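Recombination protein uvsY (Enterobacteria phage T4, PDB 4ZWS) promotes assembly of the UvsX recombinase on single-stranded DNA and helps UvsX displace bound gp32 during phage recombination and DNA synthesis. Local coordinates at residues I42-M46 against W103-L107; R60-Y64 against V86-D92; E9-D13 against K34-K38. Residues are numbered along the deposited sequence.

Interaction 1: residues I42-M46 against W103-L107; sequences IKKEM and WGILL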
loop_
_atom_site.group_PDB
_atom_site.type_symbol
_atom_site.label_atom_id
_atom_site.label_comp_id
_atom_site.label_asym_id
_atom_site.label_seq_id
_atom_site.Cartn_x
_atom_site.Cartn_y
_atom_site.Cartn_z
ATOM N N ILE A 42 -9.423 -11.497 22.524
ATOM C CA ILE A 42 -9.818 -10.118 22.347
ATOM C C ILE A 42 -10.751 -10.001 21.140
ATOM O O ILE A 42 -11.759 -9.310 21.223
ATOM C CB ILE A 42 -8.579 -9.213 22.232
ATOM C CG1 ILE A 42 -7.838 -9.218 23.573
ATOM C CG2 ILE A 42 -8.958 -7.801 21.814
ATOM C CD1 ILE A 42 -6.454 -8.577 23.536
ATOM N N LYS A 43 -10.448 -10.687 20.038
ATOM C CA LYS A 43 -11.373 -10.664 18.914
ATOM C C LYS A 43 -12.759 -11.173 19.321
ATOM O O LYS A 43 -13.780 -10.603 18.927
ATOM C CB LYS A 43 -10.864 -11.484 17.719
ATOM C CG LYS A 43 -9.848 -10.796 16.828
ATOM C CD LYS A 43 -9.433 -11.677 15.636
ATOM C CE LYS A 43 -8.816 -12.997 16.067
ATOM N NZ LYS A 43 -8.676 -13.963 14.933
ATOM N N LYS A 44 -12.799 -12.230 20.123
ATOM C CA LYS A 44 -14.082 -12.771 20.568
ATOM C C LYS A 44 -14.833 -11.756 21.420
ATOM O O LYS A 44 -16.028 -11.551 21.244
ATOM C CB LYS A 44 -13.899 -14.068 21.356
ATOM C CG LYS A 44 -13.543 -15.269 20.499
ATOM C CD LYS A 44 -13.784 -16.588 21.243
ATOM C CE LYS A 44 -12.653 -17.603 21.015
ATOM N NZ LYS A 44 -11.411 -17.292 21.804
ATOM N N GLU A 45 -14.114 -11.100 22.320
ATOM C CA GLU A 45 -14.711 -10.101 23.182
ATOM C C GLU A 45 -15.273 -8.900 22.400
ATOM O O GLU A 45 -16.379 -8.437 22.672
ATOM C CB GLU A 45 -13.684 -9.617 24.209
ATOM C CG GLU A 45 -14.241 -8.588 25.179
ATOM C CD GLU A 45 -15.356 -9.142 26.064
ATOM O OE1 GLU A 45 -15.500 -10.381 26.152
ATOM O OE2 GLU A 45 -16.111 -8.337 26.651
ATOM N N MET A 46 -14.530 -8.426 21.410
ATOM C CA MET A 46 -14.962 -7.285 20.604
ATOM C C MET A 46 -16.219 -7.569 19.799
ATOM O O MET A 46 -17.074 -6.707 19.580
ATOM C CB MET A 46 -13.843 -6.865 19.649
ATOM C CG MET A 46 -12.600 -6.361 20.330
ATOM S SD MET A 46 -11.424 -5.728 19.136
ATOM C CE MET A 46 -12.212 -4.200 18.619
ATOM N N TRP A 103 -10.719 -2.148 23.654
ATOM C CA TRP A 103 -10.394 -3.517 23.292
ATOM C C TRP A 103 -9.668 -3.570 21.958
ATOM O O TRP A 103 -8.757 -4.378 21.777
ATOM C CB TRP A 103 -11.668 -4.337 23.328
ATOM C CG TRP A 103 -11.996 -4.740 24.733
ATOM C CD1 TRP A 103 -12.853 -4.117 25.584
ATOM C CD2 TRP A 103 -11.653 -5.981 25.362
ATOM N NE1 TRP A 103 -12.958 -4.820 26.760
ATOM C CE2 TRP A 103 -12.248 -5.981 26.640
ATOM C CE3 TRP A 103 -10.865 -7.069 24.989
ATOM C CZ2 TRP A 103 -12.080 -7.027 27.543
ATOM C CZ3 TRP A 103 -10.701 -8.108 25.889
ATOM C CH2 TRP A 103 -11.310 -8.079 27.151
ATOM N N GLY A 104 -10.054 -2.697 21.033
ATOM C CA GLY A 104 -9.351 -2.603 19.771
ATOM C C GLY A 104 -7.894 -2.243 20.015
ATOM O O GLY A 104 -6.999 -2.747 19.345
ATOM N N ILE A 105 -7.661 -1.374 20.995
ATOM C CA ILE A 105 -6.314 -0.978 21.377
ATOM C C ILE A 105 -5.558 -2.169 21.933
ATOM O O ILE A 105 -4.389 -2.362 21.610
ATOM C CB ILE A 105 -6.323 0.179 22.391
ATOM C CG1 ILE A 105 -6.716 1.479 21.679
ATOM C CG2 ILE A 105 -4.941 0.384 22.972
ATOM C CD1 ILE A 105 -6.750 2.703 22.576
ATOM N N LEU A 106 -6.226 -2.971 22.754
ATOM C CA LEU A 106 -5.598 -4.164 23.304
ATOM C C LEU A 106 -5.231 -5.116 22.180
ATOM O O LEU A 106 -4.142 -5.693 22.187
ATOM C CB LEU A 106 -6.517 -4.875 24.299
ATOM C CG LEU A 106 -6.993 -4.067 25.506
ATOM C CD1 LEU A 106 -7.783 -4.941 26.436
ATOM C CD2 LEU A 106 -5.811 -3.425 26.224
ATOM N N LEU A 107 -6.115 -5.237 21.191
ATOM C CA LEU A 107 -5.863 -6.113 20.053
ATOM C C LEU A 107 -4.599 -5.678 19.323
ATOM O O LEU A 107 -3.738 -6.506 19.012
ATOM C CB LEU A 107 -7.043 -6.112 19.083
ATOM C CG LEU A 107 -6.954 -7.119 17.936
ATOM C CD1 LEU A 107 -7.045 -8.539 18.469
ATOM C CD2 LEU A 107 -8.024 -6.867 16.930
#
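This is antiparallel helix-helix packing in the middle of the long helical hairpin that forms the bulk of each subunit of the heptameric alpha barrel. It joins helix 21-64 to helix 91-135, the centre of the contact lying about 4 Å from that of the chain. The short axes approach to 9.6 Å and their directions differ by 161°, so the register runs in opposite senses: Ile42 CA lies 6.1 Å from Leu107 CA, and Met46 CA 6.5 Å from Trp103 CA. The segments bury 414 Å² together, with no hydrogen bond between them. Ile42 inserts among Trp103, Leu106 and Leu107: its CG2 sits 3.7 Å from Leu107 CB and, near the indole plane, 3.8 Å from Trp103 CE3, while its CD1 is 3.8 Å from Leu106 CB. One turn on, Met46 CG packs 3.7 Å from Trp103 CB, and Met46 CE reaches Gly104 CA at 3.5 Å. Leu106 also meets Leu3 and Leu6 of helix 3-14, extending the apolar core to a third helix. Glu45 sends its carboxylate to Arg48 on its own helix, leaving its aliphatic part over the indole in a CH-pi contact, with Glu45 CG 3.4 Å from the centroid of the Trp103 six-membered ring and 3° off the normal.

Interaction 2: residues R60-Y64 against V86-D92; sequences RLDYY and VLSADKD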
loop_
_atom_site.group_PDB
_atom_site.type_symbol
_atom_site.label_atom_id
_atom_site.label_comp_id
_atom_site.label_asym_id
_atom_site.label_seq_id
_atom_site.Cartn_x
_atom_site.Cartn_y
_atom_site.Cartn_z
ATOM N N ARG A 60 -31.352 3.538 22.429
ATOM C CA ARG A 60 -31.255 4.998 22.497
ATOM C C ARG A 60 -31.984 5.708 21.348
ATOM O O ARG A 60 -32.602 6.758 21.552
ATOM C CB ARG A 60 -29.794 5.434 22.561
ATOM C CG ARG A 60 -29.027 4.716 23.663
ATOM C CD ARG A 60 -29.777 4.771 24.973
ATOM N NE ARG A 60 -29.738 6.116 25.528
ATOM C CZ ARG A 60 -30.612 6.592 26.408
ATOM N NH1 ARG A 60 -31.611 5.827 26.829
ATOM N NH2 ARG A 60 -30.492 7.837 26.855
ATOM N N LEU A 61 -31.916 5.149 20.143
ATOM C CA LEU A 61 -32.637 5.744 19.028
ATOM C C LEU A 61 -34.137 5.734 19.339
ATOM O O LEU A 61 -34.846 6.698 19.037
ATOM C CB LEU A 61 -32.316 5.037 17.717
ATOM C CG LEU A 61 -32.955 5.628 16.455
ATOM C CD1 LEU A 61 -31.968 5.685 15.333
ATOM C CD2 LEU A 61 -34.106 4.734 16.022
ATOM N N ASP A 62 -34.620 4.664 19.970
ATOM C CA ASP A 62 -36.032 4.609 20.333
ATOM C C ASP A 62 -36.341 5.675 21.366
ATOM O O ASP A 62 -37.411 6.287 21.337
ATOM C CB ASP A 62 -36.407 3.236 20.884
ATOM C CG ASP A 62 -36.573 2.202 19.797
ATOM O OD1 ASP A 62 -36.527 0.988 20.112
ATOM O OD2 ASP A 62 -36.720 2.611 18.621
ATOM N N TYR A 63 -35.389 5.904 22.261
ATOM C CA TYR A 63 -35.535 6.902 23.304
ATOM C C TYR A 63 -35.599 8.336 22.785
ATOM O O TYR A 63 -36.455 9.109 23.204
ATOM C CB TYR A 63 -34.391 6.797 24.304
ATOM C CG TYR A 63 -34.361 7.967 25.261
ATOM C CD1 TYR A 63 -35.266 8.053 26.311
ATOM C CD2 TYR A 63 -33.434 8.997 25.102
ATOM C CE1 TYR A 63 -35.250 9.126 27.182
ATOM C CE2 TYR A 63 -33.409 10.074 25.963
ATOM C CZ TYR A 63 -34.319 10.137 27.006
ATOM O OH TYR A 63 -34.301 11.209 27.875
ATOM N N TYR A 64 -34.701 8.673 21.861
ATOM C CA TYR A 64 -34.667 10.000 21.258
ATOM C C TYR A 64 -35.703 10.299 20.195
ATOM O O TYR A 64 -35.807 11.445 19.750
ATOM C CB TYR A 64 -33.281 10.268 20.646
ATOM C CG TYR A 64 -32.187 10.399 21.664
ATOM C CD1 TYR A 64 -31.144 9.472 21.742
ATOM C CD2 TYR A 64 -32.203 11.458 22.567
ATOM C CE1 TYR A 64 -30.139 9.608 22.702
ATOM C CE2 TYR A 64 -31.208 11.601 23.519
ATOM C CZ TYR A 64 -30.184 10.679 23.579
ATOM O OH TYR A 64 -29.222 10.846 24.529
ATOM N N VAL A 86 -26.093 13.224 18.312
ATOM C CA VAL A 86 -26.732 12.969 19.593
ATOM C C VAL A 86 -26.409 11.562 20.098
ATOM O O VAL A 86 -26.055 11.375 21.266
ATOM C CB VAL A 86 -28.264 13.183 19.489
ATOM C CG1 VAL A 86 -28.985 12.634 20.713
ATOM C CG2 VAL A 86 -28.557 14.662 19.334
ATOM N N LEU A 87 -26.517 10.581 19.210
ATOM C CA LEU A 87 -26.200 9.199 19.546
ATOM C C LEU A 87 -24.733 9.017 19.953
ATOM O O LEU A 87 -24.438 8.300 20.912
ATOM C CB LEU A 87 -26.523 8.282 18.369
ATOM C CG LEU A 87 -28.008 7.998 18.220
ATOM C CD1 LEU A 87 -28.239 7.096 17.041
ATOM C CD2 LEU A 87 -28.553 7.391 19.511
ATOM N N SER A 88 -23.815 9.660 19.235
ATOM C CA SER A 88 -22.404 9.485 19.537
ATOM C C SER A 88 -22.039 10.052 20.905
ATOM O O SER A 88 -21.054 9.626 21.505
ATOM C CB SER A 88 -21.537 10.127 18.461
ATOM O OG SER A 88 -21.788 9.555 17.191
ATOM N N ALA A 89 -22.847 10.989 21.410
ATOM C CA ALA A 89 -22.573 11.630 22.696
ATOM C C ALA A 89 -23.353 11.002 23.847
ATOM O O ALA A 89 -23.104 11.297 25.011
ATOM C CB ALA A 89 -22.877 13.114 22.618
ATOM N N ASP A 90 -24.300 10.141 23.518
ATOM C CA ASP A 90 -25.155 9.524 24.522
ATOM C C ASP A 90 -24.353 8.693 25.531
ATOM O O ASP A 90 -23.448 7.958 25.140
ATOM C CB ASP A 90 -26.199 8.657 23.827
ATOM C CG ASP A 90 -27.113 7.966 24.794
ATOM O OD1 ASP A 90 -28.143 8.567 25.155
ATOM O OD2 ASP A 90 -26.804 6.823 25.185
ATOM N N LYS A 91 -24.688 8.814 26.817
ATOM C CA LYS A 91 -23.943 8.146 27.882
ATOM C C LYS A 91 -23.762 6.665 27.578
ATOM O O LYS A 91 -22.640 6.145 27.594
ATOM C CB LYS A 91 -24.641 8.310 29.239
ATOM N N ASP A 92 -24.864 5.984 27.294
ATOM C CA ASP A 92 -24.810 4.546 27.047
ATOM C C ASP A 92 -24.088 4.146 25.760
ATOM O O ASP A 92 -23.278 3.223 25.774
ATOM C CB ASP A 92 -26.227 3.982 27.053
ATOM C CG ASP A 92 -26.869 4.096 28.411
ATOM O OD1 ASP A 92 -26.107 4.035 29.399
ATOM O OD2 ASP A 92 -28.108 4.260 28.498
#
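A salt-bridge network built around a helix N-cap ties the C-terminal part of helix 21-64 to the break between helices 83-89 and 91-135, at the end of the hairpin where the chain turns back. Asp90 is the residue at that break: its phi/psi of -61/137° departs from helical values, and it occupies the N-cap position of helix 91-135. Its side chain accepts a weak capping bond from Asp92 N to Asp90 OD2 (3.0 Å, 121° at the hydrogen), and OD2 also accepts from Val93 N. The same carboxylate faces the other segment. Arg60 NE donates to Asp90 OD1 at 2.9 Å and more weakly to Asp90 OD2 at 3.0 Å, and Arg60 NH2 donates to Asp90 OD1 at 3.0 Å. Tyr64 OH gives a further hydrogen bond to Asp90 OD1, at 2.6 Å, so one buried carboxylate links the start of a helix to two side chains a turn apart. Asp92 adds a long, purely electrostatic pairing: its OD2 lies 3.9 Å from Arg60 NE but over the guanidinium face, where no N-H points at it. Beneath the polar cluster is an apolar layer. Leu87 CD2 packs 3.8 Å from Arg60 CB and 4.0 Å from Tyr64 CD1, and Leu61 CD1 meets Leu87 CD1 at 4.3 Å. Val86 lies against the tyrosine in a CH-pi contact, its CG1 3.6 Å from the Tyr64 ring centroid and 8° off the ring normal.

Interaction 3: residues E9-D13 against K34-K38; sequences ELKKD and KWLNK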
loop_
_atom_site.group_PDB
_atom_site.type_symbol
_atom_site.label_atom_id
_atom_site.label_comp_id
_atom_site.label_asym_id
_atom_site.label_seq_id
_atom_site.Cartn_x
_atom_site.Cartn_y
_atom_site.Cartn_z
ATOM N N GLU A 9 3.207 -7.130 31.302
ATOM C CA GLU A 9 3.413 -8.541 31.010
ATOM C C GLU A 9 4.410 -8.766 29.867
ATOM O O GLU A 9 5.291 -9.625 29.973
ATOM C CB GLU A 9 2.094 -9.220 30.683
ATOM C CG GLU A 9 2.237 -10.715 30.526
ATOM C CD GLU A 9 0.915 -11.423 30.321
ATOM O OE1 GLU A 9 0.934 -12.659 30.136
ATOM O OE2 GLU A 9 -0.142 -10.753 30.348
ATOM N N LEU A 10 4.257 -8.024 28.769
ATOM C CA LEU A 10 5.177 -8.154 27.646
ATOM C C LEU A 10 6.601 -7.772 28.029
ATOM O O LEU A 10 7.564 -8.445 27.631
ATOM C CB LEU A 10 4.739 -7.286 26.469
ATOM C CG LEU A 10 5.606 -7.434 25.212
ATOM C CD1 LEU A 10 5.520 -8.840 24.651
ATOM C CD2 LEU A 10 5.256 -6.410 24.160
ATOM N N LYS A 11 6.725 -6.708 28.820
ATOM C CA LYS A 11 8.033 -6.212 29.238
ATOM C C LYS A 11 8.792 -7.289 29.983
ATOM O O LYS A 11 9.982 -7.491 29.770
ATOM C CB LYS A 11 7.886 -4.980 30.129
ATOM C CG LYS A 11 9.197 -4.363 30.555
ATOM C CD LYS A 11 8.984 -3.427 31.724
ATOM C CE LYS A 11 10.041 -2.361 31.788
ATOM N NZ LYS A 11 9.843 -1.480 32.971
ATOM N N LYS A 12 8.075 -8.003 30.839
ATOM C CA LYS A 12 8.651 -9.105 31.577
ATOM C C LYS A 12 9.001 -10.246 30.616
ATOM O O LYS A 12 10.079 -10.826 30.715
ATOM C CB LYS A 12 7.678 -9.529 32.685
ATOM C CG LYS A 12 8.057 -10.745 33.495
ATOM C CD LYS A 12 6.972 -11.058 34.523
ATOM C CE LYS A 12 5.559 -11.185 33.899
ATOM N NZ LYS A 12 5.370 -12.260 32.867
ATOM N N ASP A 13 8.116 -10.524 29.659
ATOM C CA ASP A 13 8.259 -11.665 28.745
ATOM C C ASP A 13 9.454 -11.596 27.794
ATOM O O ASP A 13 10.079 -12.616 27.504
ATOM C CB ASP A 13 6.998 -11.814 27.893
ATOM C CG ASP A 13 5.858 -12.497 28.624
ATOM O OD1 ASP A 13 6.083 -13.066 29.717
ATOM O OD2 ASP A 13 4.717 -12.422 28.111
ATOM N N LYS A 34 1.097 -17.920 23.650
ATOM C CA LYS A 34 0.371 -17.256 24.733
ATOM C C LYS A 34 -0.301 -15.977 24.241
ATOM O O LYS A 34 -1.478 -15.739 24.501
ATOM C CB LYS A 34 1.298 -16.896 25.886
ATOM C CG LYS A 34 0.554 -16.570 27.172
ATOM C CD LYS A 34 1.035 -15.282 27.790
ATOM C CE LYS A 34 2.451 -15.340 28.262
ATOM N NZ LYS A 34 2.867 -13.994 28.719
ATOM N N TRP A 35 0.467 -15.150 23.539
ATOM C CA TRP A 35 -0.037 -13.873 23.045
ATOM C C TRP A 35 -0.966 -14.070 21.852
ATOM O O TRP A 35 -1.863 -13.268 21.623
ATOM C CB TRP A 35 1.116 -12.933 22.692
ATOM C CG TRP A 35 1.758 -12.337 23.912
ATOM C CD1 TRP A 35 2.837 -12.816 24.585
ATOM C CD2 TRP A 35 1.354 -11.145 24.599
ATOM N NE1 TRP A 35 3.134 -12.001 25.647
ATOM C CE2 TRP A 35 2.237 -10.966 25.677
ATOM C CE3 TRP A 35 0.335 -10.213 24.403
ATOM C CZ2 TRP A 35 2.129 -9.895 26.559
ATOM C CZ3 TRP A 35 0.231 -9.145 25.284
ATOM C CH2 TRP A 35 1.123 -8.999 26.346
ATOM N N LEU A 36 -0.774 -15.152 21.110
ATOM C CA LEU A 36 -1.700 -15.465 20.043
ATOM C C LEU A 36 -3.078 -15.722 20.632
ATOM O O LEU A 36 -4.081 -15.264 20.082
ATOM C CB LEU A 36 -1.204 -16.666 19.246
ATOM C CG LEU A 36 -1.938 -16.974 17.947
ATOM C CD1 LEU A 36 -2.016 -15.747 17.055
ATOM C CD2 LEU A 36 -1.191 -18.077 17.241
ATOM N N ASN A 37 -3.118 -16.385 21.785
ATOM C CA ASN A 37 -4.372 -16.624 22.509
ATOM C C ASN A 37 -5.025 -15.373 23.069
ATOM O O ASN A 37 -6.244 -15.245 23.009
ATOM C CB ASN A 37 -4.150 -17.632 23.624
ATOM C CG ASN A 37 -3.914 -19.007 23.086
ATOM O OD1 ASN A 37 -4.226 -19.269 21.923
ATOM N ND2 ASN A 37 -3.317 -19.882 23.894
ATOM N N LYS A 38 -4.228 -14.466 23.627
ATOM C CA LYS A 38 -4.762 -13.191 24.089
ATOM C C LYS A 38 -5.491 -12.522 22.930
ATOM O O LYS A 38 -6.656 -12.163 23.048
ATOM C CB LYS A 38 -3.655 -12.279 24.611
ATOM C CG LYS A 38 -3.136 -12.634 25.979
ATOM C CD LYS A 38 -1.973 -11.731 26.360
ATOM C CE LYS A 38 -1.717 -11.718 27.860
ATOM N NZ LYS A 38 -1.462 -13.068 28.433
#
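Lys34 opens a salt-bridge network that fastens the N-terminal helix 3-14 antiparallel to helix 21-64, their short axes 13.1 Å apart at 166°. The wide spacing is spanned by long side chains: Lys34 NZ donates, in salt bridges, to Glu9 OE1 at 2.7 Å and Asp13 OD2 at 2.5 Å, joining two acidic residues one turn apart. Trp35 comes next and reaches across with the edge of its indole. Its NE1 donates to Asp13 OD2 at 3.0 Å with an N-H...O angle of 156°, and its CZ2 lies 3.7 Å from Leu10 CB. The ring also touches Ala113, Leu114 and Ile117 of helix 91-135, so it packs where three helices of the subunit converge. Leu36 takes no part here and packs on Phe133 of a neighbouring subunit, whereas Leu10 packs on Leu36 of another subunit, placing the region at the heptamer interfaces. A turn after Lys34, Lys38 adds to the network: Lys38 NZ donates to Glu9 OE1 at 3.0 Å.

Along the chain, interaction 3 closes before interaction 1 opens, and interaction 2 is nested inside the loop that interaction 1 closes. All three draw on helix 21-64; interactions 1 and 2 also share helix 91-135, interaction 2 adds helix 83-89, and interaction 3 brings in helix 3-14. The centres of interactions 1 and 3 are 14 Å apart. Those of interactions 1 and 2 are 24 Å apart. Interactions 2 and 3, with centres 37 Å apart, lie on opposite sides of the chain's centre. The contacts are thus spread along one elongated hairpin: mainly apolar near its middle, with salt-bridge networks added at interactions 2 and 3. Neighbouring subunits touch residues of all three regions, consistent with these hairpins forming the barrel.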